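Side-chain contacts in adenylosuccinate lyase (Francisella tularensis subsp. tularensis SCHU S4, PDB 4EEI), which probably catalyses the release of fumarate from adenylosuccinate to give AMP, and a similar elimination earlier in purine biosynthesis: residues Asn18-Ala21 / Lys22-Glu25; Glu32-Glu35 / Asp36-Val39; Glu60-Lys63 / Val64-His67; Ile70-Cys73 / Thr74-Glu78; Phe90-Thr93 / Ser94-Ile98. One frame throughout, in Å; residues are numbered along the deposited sequence.

Contact 1: Asn18-Ala21 / Lys22-Glu25; sequences NKYA and KMLE
Met23 sets its sulfur against the rim of the Tyr20 ring, and this buried flank is the tight part of the helical turn. SD lies 4.0 Å from CD1 of Tyr20 and 82° off the ring normal, a Met-aromatic contact made at the edge. Beyond CG the thioether is extended and runs alongside the tyrosine, ending with its methyl CE 3.7 Å from CD of Lys19. The other flank is looser and partly exposed. There Lys22 NZ gives OD1 of Asn18 a hydrogen bond of 2.8 Å, and the lysine chain has to bend at chi2, chi3 and chi4 to bring the ammonium back. The bond meets the amide oxygen at a C=O...N angle of 135°, while ND2 of the same asparagine is bonded to the carbonyl of Ile13. Within helix 16-33 the turn has three helices around it: Tyr20 leans on Pro55 and Val58 of helix 55-65, Met23 on Ile69 and Phe72 of helix 68-77, and Lys22 on Ala101 and Leu104 of helix 94-131.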
loop_
_atom_site.group_PDB
_atom_site.type_symbol
_atom_site.label_atom_id
_atom_site.label_comp_id
_atom_site.label_asym_id
_atom_site.label_seq_id
_atom_site.Cartn_x
_atom_site.Cartn_y
_atom_site.Cartn_z
ATOM N N ASN B 18 -22.735 14.085 17.061
ATOM C CA ASN B 18 -22.997 14.617 15.730
ATOM C C ASN B 18 -23.346 13.518 14.736
ATOM O O ASN B 18 -24.125 13.743 13.798
ATOM C CB ASN B 18 -21.830 15.455 15.206
ATOM C CG ASN B 18 -22.166 16.145 13.902
ATOM O OD1 ASN B 18 -23.069 16.986 13.856
ATOM N ND2 ASN B 18 -21.463 15.783 12.830
ATOM N N LYS B 19 -22.773 12.333 14.930
ATOM C CA LYS B 19 -23.124 11.197 14.073
ATOM C C LYS B 19 -24.633 10.962 14.122
ATOM O O LYS B 19 -25.279 10.822 13.081
ATOM C CB LYS B 19 -22.378 9.920 14.488
ATOM C CG LYS B 19 -22.705 8.716 13.605
ATOM C CD LYS B 19 -23.009 7.453 14.409
ATOM C CE LYS B 19 -21.751 6.820 14.970
ATOM N NZ LYS B 19 -20.714 6.605 13.914
ATOM N N TYR B 20 -25.195 10.935 15.327
ATOM C CA TYR B 20 -26.637 10.731 15.481
ATOM C C TYR B 20 -27.448 11.958 15.076
ATOM O O TYR B 20 -28.558 11.828 14.571
ATOM C CB TYR B 20 -26.979 10.332 16.924
ATOM C CG TYR B 20 -26.330 9.037 17.359
ATOM C CD1 TYR B 20 -26.334 7.918 16.533
ATOM C CD2 TYR B 20 -25.702 8.940 18.589
ATOM C CE1 TYR B 20 -25.727 6.736 16.931
ATOM C CE2 TYR B 20 -25.099 7.774 18.992
ATOM C CZ TYR B 20 -25.109 6.676 18.166
ATOM O OH TYR B 20 -24.500 5.516 18.590
ATOM N N ALA B 21 -26.907 13.154 15.301
ATOM C CA ALA B 21 -27.622 14.366 14.890
ATOM C C ALA B 21 -27.787 14.398 13.363
ATOM O O ALA B 21 -28.824 14.818 12.842
ATOM C CB ALA B 21 -26.925 15.614 15.396
ATOM N N LYS B 22 -26.767 13.947 12.642
ATOM C CA LYS B 22 -26.872 13.901 11.184
ATOM C C LYS B 22 -27.824 12.799 10.738
ATOM O O LYS B 22 -28.588 12.984 9.784
ATOM C CB LYS B 22 -25.484 13.757 10.543
ATOM C CG LYS B 22 -24.577 14.990 10.756
ATOM C CD LYS B 22 -25.134 16.229 10.057
ATOM C CE LYS B 22 -25.752 17.228 11.026
ATOM N NZ LYS B 22 -24.748 18.003 11.819
ATOM N N MET B 23 -27.803 11.664 11.434
ATOM C CA MET B 23 -28.771 10.601 11.153
ATOM C C MET B 23 -30.199 11.107 11.339
ATOM O O MET B 23 -31.096 10.800 10.542
ATOM C CB MET B 23 -28.516 9.386 12.045
ATOM C CG MET B 23 -27.321 8.542 11.603
ATOM S SD MET B 23 -27.067 7.140 12.712
ATOM C CE MET B 23 -25.572 6.420 12.001
ATOM N N LEU B 24 -30.400 11.901 12.379
ATOM C CA LEU B 24 -31.720 12.464 12.648
ATOM C C LEU B 24 -32.155 13.409 11.533
ATOM O O LEU B 24 -33.312 13.382 11.107
ATOM C CB LEU B 24 -31.736 13.183 13.999
ATOM C CG LEU B 24 -33.094 13.812 14.340
ATOM C CD1 LEU B 24 -34.185 12.746 14.443
ATOM C CD2 LEU B 24 -33.012 14.615 15.633
ATOM N N GLU B 25 -31.234 14.245 11.061
ATOM C CA GLU B 25 -31.542 15.184 9.986
ATOM C C GLU B 25 -31.954 14.439 8.715
ATOM O O GLU B 25 -32.898 14.832 8.024
ATOM C CB GLU B 25 -30.340 16.096 9.701
ATOM C CG GLU B 25 -30.616 17.121 8.601
ATOM C CD GLU B 25 -29.405 17.985 8.252
ATOM O OE1 GLU B 25 -28.405 17.965 9.002
ATOM O OE2 GLU B 25 -29.461 18.684 7.214
#

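Contact 2: Glu32-Glu35 / Asp36-Val39; sequences EALE and DRMV. With EDO (1,2-ethanediol), chain Y.
The guanidinium of Arg37 is met on a slant by a methyl of Leu34, with CD2 4.1 Å from NH1; that same NH1 forms a salt bridge with Asp194 and a bond to the carbonyl of Ile189. Of the carboxylates, Asp36 has Lys197 at OD2 and Lys41 at OD1, whereas Glu35 takes the backbone N-H groups of Gly42 and Ala44. A water donates to Glu32 O at 2.6 Å and, at longer range, to Asp36 OD1. Near the end of helix 16-33, Leu34 O is gripped twice: Arg37 N at 2.9 Å and Val39 N at 3.2 Å reach it from opposite faces of its plane. Val39 thereby folds back; with CG1 anti to the backbone N (chi1 -172°), its CG2 lies beside that N and turns to CB of Leu34, 3.5 Å away. A 1,2-ethanediol, probably a crystallisation additive, bonds weakly to Arg37 O. Glu35 and Asp36, not in contact with each other, probably have their charge partly balanced by these partners, which tie the turn to helices 43-50 and 192-202.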
loop_
_atom_site.group_PDB
_atom_site.type_symbol
_atom_site.label_atom_id
_atom_site.label_comp_id
_atom_site.label_asym_id
_atom_site.label_seq_id
_atom_site.Cartn_x
_atom_site.Cartn_y
_atom_site.Cartn_z
ATOM N N GLU B 32 -40.243 14.150 6.015
ATOM C CA GLU B 32 -40.916 15.347 5.513
ATOM C C GLU B 32 -41.355 15.139 4.065
ATOM O O GLU B 32 -42.453 15.534 3.671
ATOM C CB GLU B 32 -39.992 16.571 5.629
ATOM C CG GLU B 32 -40.580 17.857 5.048
ATOM C CD GLU B 32 -39.720 19.088 5.311
ATOM O OE1 GLU B 32 -38.842 19.043 6.204
ATOM O OE2 GLU B 32 -39.929 20.105 4.615
ATOM N N ALA B 33 -40.500 14.502 3.274
ATOM C CA ALA B 33 -40.860 14.157 1.900
ATOM C C ALA B 33 -42.129 13.309 1.883
ATOM O O ALA B 33 -43.044 13.537 1.085
ATOM C CB ALA B 33 -39.710 13.415 1.227
ATOM N N LEU B 34 -42.186 12.334 2.784
ATOM C CA LEU B 34 -43.294 11.397 2.819
ATOM C C LEU B 34 -44.593 12.044 3.279
ATOM O O LEU B 34 -45.648 11.428 3.202
ATOM C CB LEU B 34 -42.943 10.190 3.686
ATOM C CG LEU B 34 -41.932 9.235 3.048
ATOM C CD1 LEU B 34 -41.556 8.100 3.993
ATOM C CD2 LEU B 34 -42.485 8.679 1.740
ATOM N N GLU B 35 -44.514 13.285 3.745
ATOM C CA GLU B 35 -45.711 14.033 4.107
ATOM C C GLU B 35 -46.552 14.368 2.877
ATOM O O GLU B 35 -47.732 14.693 2.992
ATOM C CB GLU B 35 -45.341 15.310 4.864
ATOM C CG GLU B 35 -45.063 15.088 6.342
ATOM C CD GLU B 35 -44.702 16.368 7.069
ATOM O OE1 GLU B 35 -45.015 17.460 6.551
ATOM O OE2 GLU B 35 -44.104 16.281 8.162
ATOM N N ASP B 36 -45.936 14.285 1.702
ATOM C CA ASP B 36 -46.665 14.425 0.447
ATOM C C ASP B 36 -47.455 13.162 0.125
ATOM O O ASP B 36 -48.228 13.131 -0.832
ATOM C CB ASP B 36 -45.703 14.746 -0.698
ATOM C CG ASP B 36 -45.289 16.203 -0.721
ATOM O OD1 ASP B 36 -45.687 16.951 0.196
ATOM O OD2 ASP B 36 -44.567 16.602 -1.656
ATOM N N ARG B 37 -47.256 12.123 0.927
ATOM C CA ARG B 37 -48.015 10.889 0.781
ATOM C C ARG B 37 -48.792 10.569 2.053
ATOM O O ARG B 37 -49.843 11.152 2.308
ATOM C CB ARG B 37 -47.088 9.730 0.417
ATOM C CG ARG B 37 -46.266 9.974 -0.837
ATOM C CD ARG B 37 -46.235 8.742 -1.726
ATOM N NE ARG B 37 -44.984 8.005 -1.587
ATOM C CZ ARG B 37 -44.911 6.696 -1.374
ATOM N NH1 ARG B 37 -43.730 6.106 -1.259
ATOM N NH2 ARG B 37 -46.019 5.975 -1.274
ATOM N N MET B 38 -48.271 9.639 2.846
ATOM C CA MET B 38 -49.069 8.980 3.873
ATOM C C MET B 38 -48.850 9.593 5.254
ATOM O O MET B 38 -49.608 9.327 6.184
ATOM C CB MET B 38 -48.767 7.480 3.909
ATOM C CG MET B 38 -47.433 7.130 4.548
ATOM S SD MET B 38 -46.052 7.343 3.410
ATOM C CE MET B 38 -46.393 6.050 2.221
ATOM N N VAL B 39 -47.811 10.412 5.382
ATOM C CA VAL B 39 -47.475 11.019 6.665
ATOM C C VAL B 39 -48.214 12.338 6.866
ATOM O O VAL B 39 -48.180 13.214 6.006
ATOM C CB VAL B 39 -45.961 11.271 6.792
ATOM C CG1 VAL B 39 -45.618 11.715 8.206
ATOM C CG2 VAL B 39 -45.181 10.022 6.413
HETATM C C1 EDO Y . -51.017 14.369 -0.538
HETATM O O1 EDO Y . -50.603 14.777 0.773
HETATM C C2 EDO Y . -51.362 12.884 -0.523
HETATM O O2 EDO Y . -52.272 12.617 0.553
HETATM O O HOH W 1 -43.276 17.594 2.251
HETATM O O HOH W 2 -49.922 13.840 4.450
#

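Contact 3: Glu60-Lys63 / Val64-His67; sequences EIEK and VTKH. With AMP (adenosine monophosphate), chain O.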
loop_
_atom_site.group_PDB
_atom_site.type_symbol
_atom_site.label_atom_id
_atom_site.label_comp_id
_atom_site.label_asym_id
_atom_site.label_seq_id
_atom_site.Cartn_x
_atom_site.Cartn_y
_atom_site.Cartn_z
ATOM N N GLU B 60 -26.913 1.877 25.630
ATOM C CA GLU B 60 -27.574 0.861 26.449
ATOM C C GLU B 60 -28.588 0.045 25.649
ATOM O O GLU B 60 -28.705 -1.164 25.842
ATOM C CB GLU B 60 -28.189 1.439 27.733
ATOM C CG GLU B 60 -28.818 2.820 27.620
ATOM C CD GLU B 60 -29.324 3.341 28.970
ATOM O OE1 GLU B 60 -30.535 3.633 29.083
ATOM O OE2 GLU B 60 -28.511 3.464 29.915
ATOM N N ILE B 61 -29.299 0.702 24.736
ATOM C CA ILE B 61 -30.241 0.016 23.861
ATOM C C ILE B 61 -29.499 -0.921 22.903
ATOM O O ILE B 61 -29.962 -2.032 22.616
ATOM C CB ILE B 61 -31.113 1.021 23.065
ATOM C CG1 ILE B 61 -31.954 1.866 24.022
ATOM C CG2 ILE B 61 -32.026 0.295 22.098
ATOM C CD1 ILE B 61 -32.707 3.002 23.357
ATOM N N GLU B 62 -28.342 -0.478 22.420
ATOM C CA GLU B 62 -27.561 -1.276 21.480
ATOM C C GLU B 62 -27.048 -2.574 22.111
ATOM O O GLU B 62 -26.843 -3.573 21.417
ATOM C CB GLU B 62 -26.401 -0.467 20.885
ATOM C CG GLU B 62 -25.650 -1.216 19.788
ATOM C CD GLU B 62 -24.707 -0.333 18.983
ATOM O OE1 GLU B 62 -24.713 0.903 19.181
ATOM O OE2 GLU B 62 -23.965 -0.888 18.142
ATOM N N LYS B 63 -26.856 -2.562 23.427
ATOM C CA LYS B 63 -26.487 -3.781 24.145
ATOM C C LYS B 63 -27.502 -4.905 23.947
ATOM O O LYS B 63 -27.136 -6.082 23.923
ATOM C CB LYS B 63 -26.303 -3.499 25.634
ATOM C CG LYS B 63 -24.923 -2.979 25.976
ATOM C CD LYS B 63 -24.789 -2.719 27.471
ATOM C CE LYS B 63 -23.357 -2.341 27.836
ATOM N NZ LYS B 63 -23.162 -2.174 29.313
ATOM N N VAL B 64 -28.773 -4.536 23.808
ATOM C CA VAL B 64 -29.838 -5.504 23.574
ATOM C C VAL B 64 -29.977 -5.821 22.089
ATOM O O VAL B 64 -29.974 -6.984 21.686
ATOM C CB VAL B 64 -31.196 -4.972 24.064
ATOM C CG1 VAL B 64 -32.221 -6.094 24.100
ATOM C CG2 VAL B 64 -31.058 -4.342 25.438
ATOM N N THR B 65 -30.101 -4.776 21.278
ATOM C CA THR B 65 -30.450 -4.935 19.869
ATOM C C THR B 65 -29.352 -5.564 19.008
ATOM O O THR B 65 -29.655 -6.255 18.033
ATOM C CB THR B 65 -30.884 -3.589 19.238
ATOM O OG1 THR B 65 -29.759 -2.707 19.144
ATOM C CG2 THR B 65 -31.984 -2.926 20.077
ATOM N N LYS B 66 -28.091 -5.315 19.367
ATOM C CA LYS B 66 -26.932 -5.705 18.547
ATOM C C LYS B 66 -26.952 -4.992 17.198
ATOM O O LYS B 66 -26.329 -5.448 16.231
ATOM C CB LYS B 66 -26.874 -7.217 18.313
ATOM C CG LYS B 66 -27.060 -8.058 19.558
ATOM C CD LYS B 66 -25.900 -7.865 20.506
ATOM C CE LYS B 66 -26.023 -8.775 21.717
ATOM N NZ LYS B 66 -24.724 -8.873 22.442
ATOM N N HIS B 67 -27.669 -3.873 17.138
ATOM C CA HIS B 67 -27.881 -3.168 15.882
ATOM C C HIS B 67 -27.975 -1.684 16.179
ATOM O O HIS B 67 -28.937 -1.238 16.802
ATOM C CB HIS B 67 -29.173 -3.658 15.225
ATOM C CG HIS B 67 -29.330 -3.225 13.800
ATOM N ND1 HIS B 67 -29.267 -1.904 13.409
ATOM C CD2 HIS B 67 -29.548 -3.940 12.669
ATOM C CE1 HIS B 67 -29.440 -1.823 12.102
ATOM N NE2 HIS B 67 -29.611 -3.046 11.628
HETATM P P AMP O . -19.661 -2.658 12.917
HETATM O O1P AMP O . -19.001 -2.630 14.271
HETATM O O2P AMP O . -19.259 -3.824 12.052
HETATM O O3P AMP O . -19.671 -1.330 12.204
HETATM O "O5'" AMP O . -21.213 -2.931 13.244
HETATM C "C5'" AMP O . -22.205 -2.799 12.228
HETATM C "C4'" AMP O . -23.575 -2.627 12.873
HETATM O "O4'" AMP O . -24.582 -2.495 11.866
HETATM C "C3'" AMP O . -23.943 -3.837 13.717
HETATM O "O3'" AMP O . -24.436 -3.388 14.979
HETATM C "C2'" AMP O . -25.055 -4.526 12.958
HETATM O "O2'" AMP O . -26.030 -5.066 13.851
HETATM C "C1'" AMP O . -25.648 -3.414 12.112
HETATM N N9 AMP O . -26.198 -3.947 10.843
HETATM C C8 AMP O . -26.436 -5.240 10.567
HETATM N N7 AMP O . -26.944 -5.387 9.320
HETATM C C5 AMP O . -27.041 -4.160 8.777
HETATM C C6 AMP O . -27.497 -3.597 7.487
HETATM N N6 AMP O . -27.965 -4.400 6.503
HETATM N N1 AMP O . -27.429 -2.258 7.330
HETATM C C2 AMP O . -26.965 -1.451 8.302
HETATM N N3 AMP O . -26.534 -1.893 9.495
HETATM C C4 AMP O . -26.548 -3.214 9.788
#
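Ile61 O is gripped by two N-H groups: Thr65 N lies in its carbonyl plane at 3.1 Å with a nearly straight bond (169°), and Val64 N comes from above that plane at 3.0 Å. Over the same turn CG2 of Thr65 rests 3.8 Å from CG2 of Ile61, the two branched side chains crossing at a slant. Chi1 of Thr65 (69°) sets OG1 between the backbone N and the carbonyl carbon, from where it donates to His67 O at 2.9 Å. Helix 55-65 closes with Lys66 N bonded to Glu62 O. Lys66 leaves the helix with a positive phi (63°), and after this turn its carbonyl faces the ribose of AMP and accepts from O3' at 3.1 Å; O2' is modelled closer still, at a doubtful distance. His67 lays one ring face over the sugar-base junction, C1' of AMP standing above the ring centre and NE2 lying 3.6 Å from N9. ND1 makes a weak bond to Ile69 N as the N-cap of the next helix, and NE2 is bonded to succinate. Glu62 OE2 pairs with Arg4 of the second subunit, which also binds AMP. Nucleotide and dicarboxylate, the latter a saturated relative of the fumarate product, therefore meet at one imidazole, consistent with a site where the bond between these two halves is cleaved.

Contact 4: Ile70-Cys73 / Thr74-Glu78; sequences IAFC and TSIAE
The backbone here is helical, with bonds such as Thr74 N to Ile70 O and Ala77 N to Cys73 O, the latter 2.8 Å and almost straight. Two hydroxyls add to this pattern. Thr74 OG1 sits beside its own backbone N (chi1 -61°) and donates to Ile70 O at 2.8 Å, coming from the opposite face of that carbonyl to Thr74 N. Ser75 OG turns back to Phe72 O at 2.6 Å, an oxygen that also receives Ile76 N. On the Phe72 side the packing is apolar: CG1 of Ile76 lies over one face of the ring, 4.2 Å from its centroid and 24° off the normal, displaced toward the rim, a CH-pi contact. The ring also packs on Leu24 and Glu27 of helix 16-33. Each hydroxyl gives its proton to a carbonyl of its own helix, so the buried Ser75 meets its donor need locally, beside Val58 of helix 55-65.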
loop_
_atom_site.group_PDB
_atom_site.type_symbol
_atom_site.label_atom_id
_atom_site.label_comp_id
_atom_site.label_asym_id
_atom_site.label_seq_id
_atom_site.Cartn_x
_atom_site.Cartn_y
_atom_site.Cartn_z
ATOM N N ILE B 70 -31.251 0.451 14.845
ATOM C CA ILE B 70 -32.435 0.119 15.633
ATOM C C ILE B 70 -32.356 0.822 16.984
ATOM O O ILE B 70 -33.342 1.375 17.465
ATOM C CB ILE B 70 -32.572 -1.400 15.856
ATOM C CG1 ILE B 70 -32.732 -2.133 14.520
ATOM C CG2 ILE B 70 -33.743 -1.706 16.778
ATOM C CD1 ILE B 70 -32.856 -3.650 14.654
ATOM N N ALA B 71 -31.168 0.805 17.584
ATOM C CA ALA B 71 -30.941 1.485 18.859
ATOM C C ALA B 71 -31.180 2.990 18.754
ATOM O O ALA B 71 -31.850 3.579 19.601
ATOM C CB ALA B 71 -29.544 1.204 19.370
ATOM N N PHE B 72 -30.614 3.607 17.720
ATOM C CA PHE B 72 -30.820 5.031 17.467
ATOM C C PHE B 72 -32.295 5.378 17.244
ATOM O O PHE B 72 -32.816 6.317 17.851
ATOM C CB PHE B 72 -29.991 5.484 16.262
ATOM C CG PHE B 72 -30.459 6.782 15.657
ATOM C CD1 PHE B 72 -30.167 7.990 16.270
ATOM C CD2 PHE B 72 -31.192 6.792 14.473
ATOM C CE1 PHE B 72 -30.594 9.186 15.721
ATOM C CE2 PHE B 72 -31.621 7.986 13.914
ATOM C CZ PHE B 72 -31.319 9.183 14.540
ATOM N N CYS B 73 -32.961 4.632 16.367
ATOM C CA CYS B 73 -34.382 4.877 16.104
ATOM C C CYS B 73 -35.220 4.744 17.370
ATOM O O CYS B 73 -36.099 5.572 17.648
ATOM C CB CYS B 73 -34.903 3.924 15.030
ATOM S SG CYS B 73 -34.207 4.232 13.397
ATOM N N THR B 74 -34.946 3.696 18.138
ATOM C CA THR B 74 -35.648 3.483 19.400
ATOM C C THR B 74 -35.394 4.645 20.355
ATOM O O THR B 74 -36.295 5.059 21.086
ATOM C CB THR B 74 -35.250 2.141 20.049
ATOM O OG1 THR B 74 -35.595 1.065 19.166
ATOM C CG2 THR B 74 -35.965 1.937 21.372
ATOM N N SER B 75 -34.181 5.196 20.343
ATOM C CA SER B 75 -33.883 6.315 21.245
ATOM C C SER B 75 -34.706 7.554 20.884
ATOM O O SER B 75 -35.075 8.337 21.757
ATOM C CB SER B 75 -32.384 6.648 21.263
ATOM O OG SER B 75 -32.000 7.395 20.122
ATOM N N ILE B 76 -34.999 7.723 19.596
ATOM C CA ILE B 76 -35.840 8.831 19.138
ATOM C C ILE B 76 -37.327 8.560 19.399
ATOM O O ILE B 76 -38.022 9.361 20.036
ATOM C CB ILE B 76 -35.648 9.098 17.627
ATOM C CG1 ILE B 76 -34.193 9.474 17.308
ATOM C CG2 ILE B 76 -36.619 10.168 17.151
ATOM C CD1 ILE B 76 -33.635 10.610 18.158
ATOM N N ALA B 77 -37.808 7.427 18.895
ATOM C CA ALA B 77 -39.213 7.046 19.016
ATOM C C ALA B 77 -39.740 7.061 20.451
ATOM O O ALA B 77 -40.904 7.412 20.694
ATOM C CB ALA B 77 -39.443 5.676 18.383
ATOM N N GLU B 78 -38.897 6.682 21.406
ATOM C CA GLU B 78 -39.354 6.587 22.792
ATOM C C GLU B 78 -39.583 7.964 23.426
ATOM O O GLU B 78 -40.082 8.064 24.550
ATOM C CB GLU B 78 -38.399 5.729 23.637
ATOM C CG GLU B 78 -37.071 6.387 23.979
ATOM C CD GLU B 78 -36.157 5.473 24.786
ATOM O OE1 GLU B 78 -36.496 4.282 24.967
ATOM O OE2 GLU B 78 -35.096 5.947 25.237
#

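Contact 5: Phe90-Thr93 / Ser94-Ile98; sequences FGVT and SSDII. With AMP (adenosine monophosphate), chain O.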
loop_
_atom_site.group_PDB
_atom_site.type_symbol
_atom_site.label_atom_id
_atom_site.label_comp_id
_atom_site.label_asym_id
_atom_site.label_seq_id
_atom_site.Cartn_x
_atom_site.Cartn_y
_atom_site.Cartn_z
ATOM N N PHE B 90 -39.533 4.965 7.884
ATOM C CA PHE B 90 -40.488 4.206 7.103
ATOM C C PHE B 90 -39.949 4.034 5.688
ATOM O O PHE B 90 -39.524 5.008 5.065
ATOM C CB PHE B 90 -41.824 4.954 7.092
ATOM C CG PHE B 90 -42.928 4.231 6.390
ATOM C CD1 PHE B 90 -43.194 4.482 5.054
ATOM C CD2 PHE B 90 -43.726 3.327 7.072
ATOM C CE1 PHE B 90 -44.226 3.836 4.405
ATOM C CE2 PHE B 90 -44.762 2.668 6.426
ATOM C CZ PHE B 90 -45.012 2.922 5.087
ATOM N N GLY B 91 -39.930 2.798 5.198
ATOM C CA GLY B 91 -39.545 2.530 3.820
ATOM C C GLY B 91 -38.045 2.487 3.556
ATOM O O GLY B 91 -37.592 1.795 2.638
ATOM N N VAL B 92 -37.275 3.221 4.349
ATOM C CA VAL B 92 -35.821 3.249 4.182
ATOM C C VAL B 92 -35.168 1.977 4.702
ATOM O O VAL B 92 -35.750 1.264 5.522
ATOM C CB VAL B 92 -35.185 4.436 4.924
ATOM C CG1 VAL B 92 -35.488 5.739 4.215
ATOM C CG2 VAL B 92 -35.667 4.489 6.376
ATOM N N THR B 93 -33.962 1.695 4.216
ATOM C CA THR B 93 -33.107 0.687 4.828
ATOM C C THR B 93 -32.143 1.436 5.763
ATOM O O THR B 93 -31.944 2.646 5.590
ATOM C CB THR B 93 -32.350 -0.123 3.740
ATOM O OG1 THR B 93 -31.734 -1.274 4.326
ATOM C CG2 THR B 93 -31.292 0.737 3.071
ATOM N N SER B 94 -31.574 0.762 6.767
ATOM C CA SER B 94 -30.655 1.444 7.688
ATOM C C SER B 94 -29.577 2.247 6.958
ATOM O O SER B 94 -29.273 3.374 7.339
ATOM C CB SER B 94 -29.994 0.463 8.670
ATOM O OG SER B 94 -30.956 -0.196 9.467
ATOM N N SER B 95 -29.012 1.688 5.894
ATOM C CA SER B 95 -27.908 2.376 5.235
ATOM C C SER B 95 -28.326 3.563 4.359
ATOM O O SER B 95 -27.476 4.357 3.966
ATOM C CB SER B 95 -27.016 1.393 4.470
ATOM O OG SER B 95 -26.164 0.706 5.364
ATOM N N ASP B 96 -29.613 3.691 4.042
ATOM C CA ASP B 96 -30.082 4.927 3.420
ATOM C C ASP B 96 -29.794 6.051 4.403
ATOM O O ASP B 96 -29.391 7.148 4.024
ATOM C CB ASP B 96 -31.597 4.892 3.167
ATOM C CG ASP B 96 -31.994 4.030 1.975
ATOM O OD1 ASP B 96 -31.201 3.896 1.021
ATOM O OD2 ASP B 96 -33.129 3.502 1.995
ATOM N N ILE B 97 -30.002 5.766 5.683
ATOM C CA ILE B 97 -29.789 6.775 6.714
ATOM C C ILE B 97 -28.302 6.942 7.017
ATOM O O ILE B 97 -27.782 8.062 7.043
ATOM C CB ILE B 97 -30.545 6.429 8.010
ATOM C CG1 ILE B 97 -32.032 6.188 7.730
ATOM C CG2 ILE B 97 -30.352 7.529 9.054
ATOM C CD1 ILE B 97 -32.750 7.360 7.050
ATOM N N ILE B 98 -27.613 5.830 7.246
ATOM C CA ILE B 98 -26.196 5.880 7.626
ATOM C C ILE B 98 -25.348 6.569 6.567
ATOM O O ILE B 98 -24.558 7.459 6.879
ATOM C CB ILE B 98 -25.614 4.470 7.831
ATOM C CG1 ILE B 98 -26.323 3.752 8.971
ATOM C CG2 ILE B 98 -24.114 4.540 8.099
ATOM C CD1 ILE B 98 -26.027 2.256 9.025
HETATM P P AMP O . -19.661 -2.658 12.917
HETATM O O1P AMP O . -19.001 -2.630 14.271
HETATM O O2P AMP O . -19.259 -3.824 12.052
HETATM O O3P AMP O . -19.671 -1.330 12.204
HETATM O "O5'" AMP O . -21.213 -2.931 13.244
HETATM C "C5'" AMP O . -22.205 -2.799 12.228
HETATM C "C4'" AMP O . -23.575 -2.627 12.873
HETATM O "O4'" AMP O . -24.582 -2.495 11.866
HETATM C "C3'" AMP O . -23.943 -3.837 13.717
HETATM O "O3'" AMP O . -24.436 -3.388 14.979
HETATM C "C2'" AMP O . -25.055 -4.526 12.958
HETATM O "O2'" AMP O . -26.030 -5.066 13.851
HETATM C "C1'" AMP O . -25.648 -3.414 12.112
HETATM N N9 AMP O . -26.198 -3.947 10.843
HETATM C C8 AMP O . -26.436 -5.240 10.567
HETATM N N7 AMP O . -26.944 -5.387 9.320
HETATM C C5 AMP O . -27.041 -4.160 8.777
HETATM C C6 AMP O . -27.497 -3.597 7.487
HETATM N N6 AMP O . -27.965 -4.400 6.503
HETATM N N1 AMP O . -27.429 -2.258 7.330
HETATM C C2 AMP O . -26.965 -1.451 8.302
HETATM N N3 AMP O . -26.534 -1.893 9.495
HETATM C C4 AMP O . -26.548 -3.214 9.788
HETATM O O HOH W 3 -29.227 -1.092 5.352
#
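Asp96 keeps CG beside its own backbone N (chi1 -76°), which swings the carboxylate back toward the helix start, where OD2 accepts from Thr93 N at 3.0 Å. That bond is nearly straight (168°) but arrives from above the carboxylate plane. The backbone adds Asp96 N to Thr93 O at 3.0 Å. Thr93 holds the N-cap position, yet its hydroxyl makes no capping bond; the bond from Thr93 N to the Asp96 carboxylate supplies one half of a capping box. With chi1 near -168°, OG1 of Thr93 points away from the aspartate and reaches a water at 2.7 Å; this water accepts from Ser95 N at 2.8 Å, linking the hydroxyl to the first helical turn. CG2 of Thr93 takes the aspartate side instead, 3.5 Å from OD2. Asp96 is gripped further by backbone N-H groups of Ser181 and Gly182. Toward the ligand, CB of Ser94 approaches C2 of AMP to 3.6 Å, and CD1 of Ile98 touches the same carbon. Ser95 OG is bonded to Arg301. Ser94 OG bonds succinate, and Thr93 OG1 does so weakly, so the dicarboxylate lies at the amino end of helix 94-131, whose dipole would probably help hold its negative charge.

How the contacts relate
Contacts 3 and 5 line the AMP site and contacts 1 and 4 stand behind them, with the side chains of Lys19 and Ile70 about 8 and 7 Å from the nucleotide. Contacts 3 and 4, centres 10 Å apart, join successive helices as CG2 of Ile61 packs 3.6 Å from CA of Ala71. Contact 4 in turn meets contact 1, with Phe72 CE1 3.5 Å from Tyr20 O, and contact 1 reaches contact 5 where Met23 CE lies 4.1 Å from Ile98 CG1. Contacts 3 and 5 come together at His67 CE1 and Ser94 OG, 3.4 Å apart. Contact 2 lies away from the site, its centre 29 Å from that of contact 3, but touches contact 5 through Met38 and Phe90.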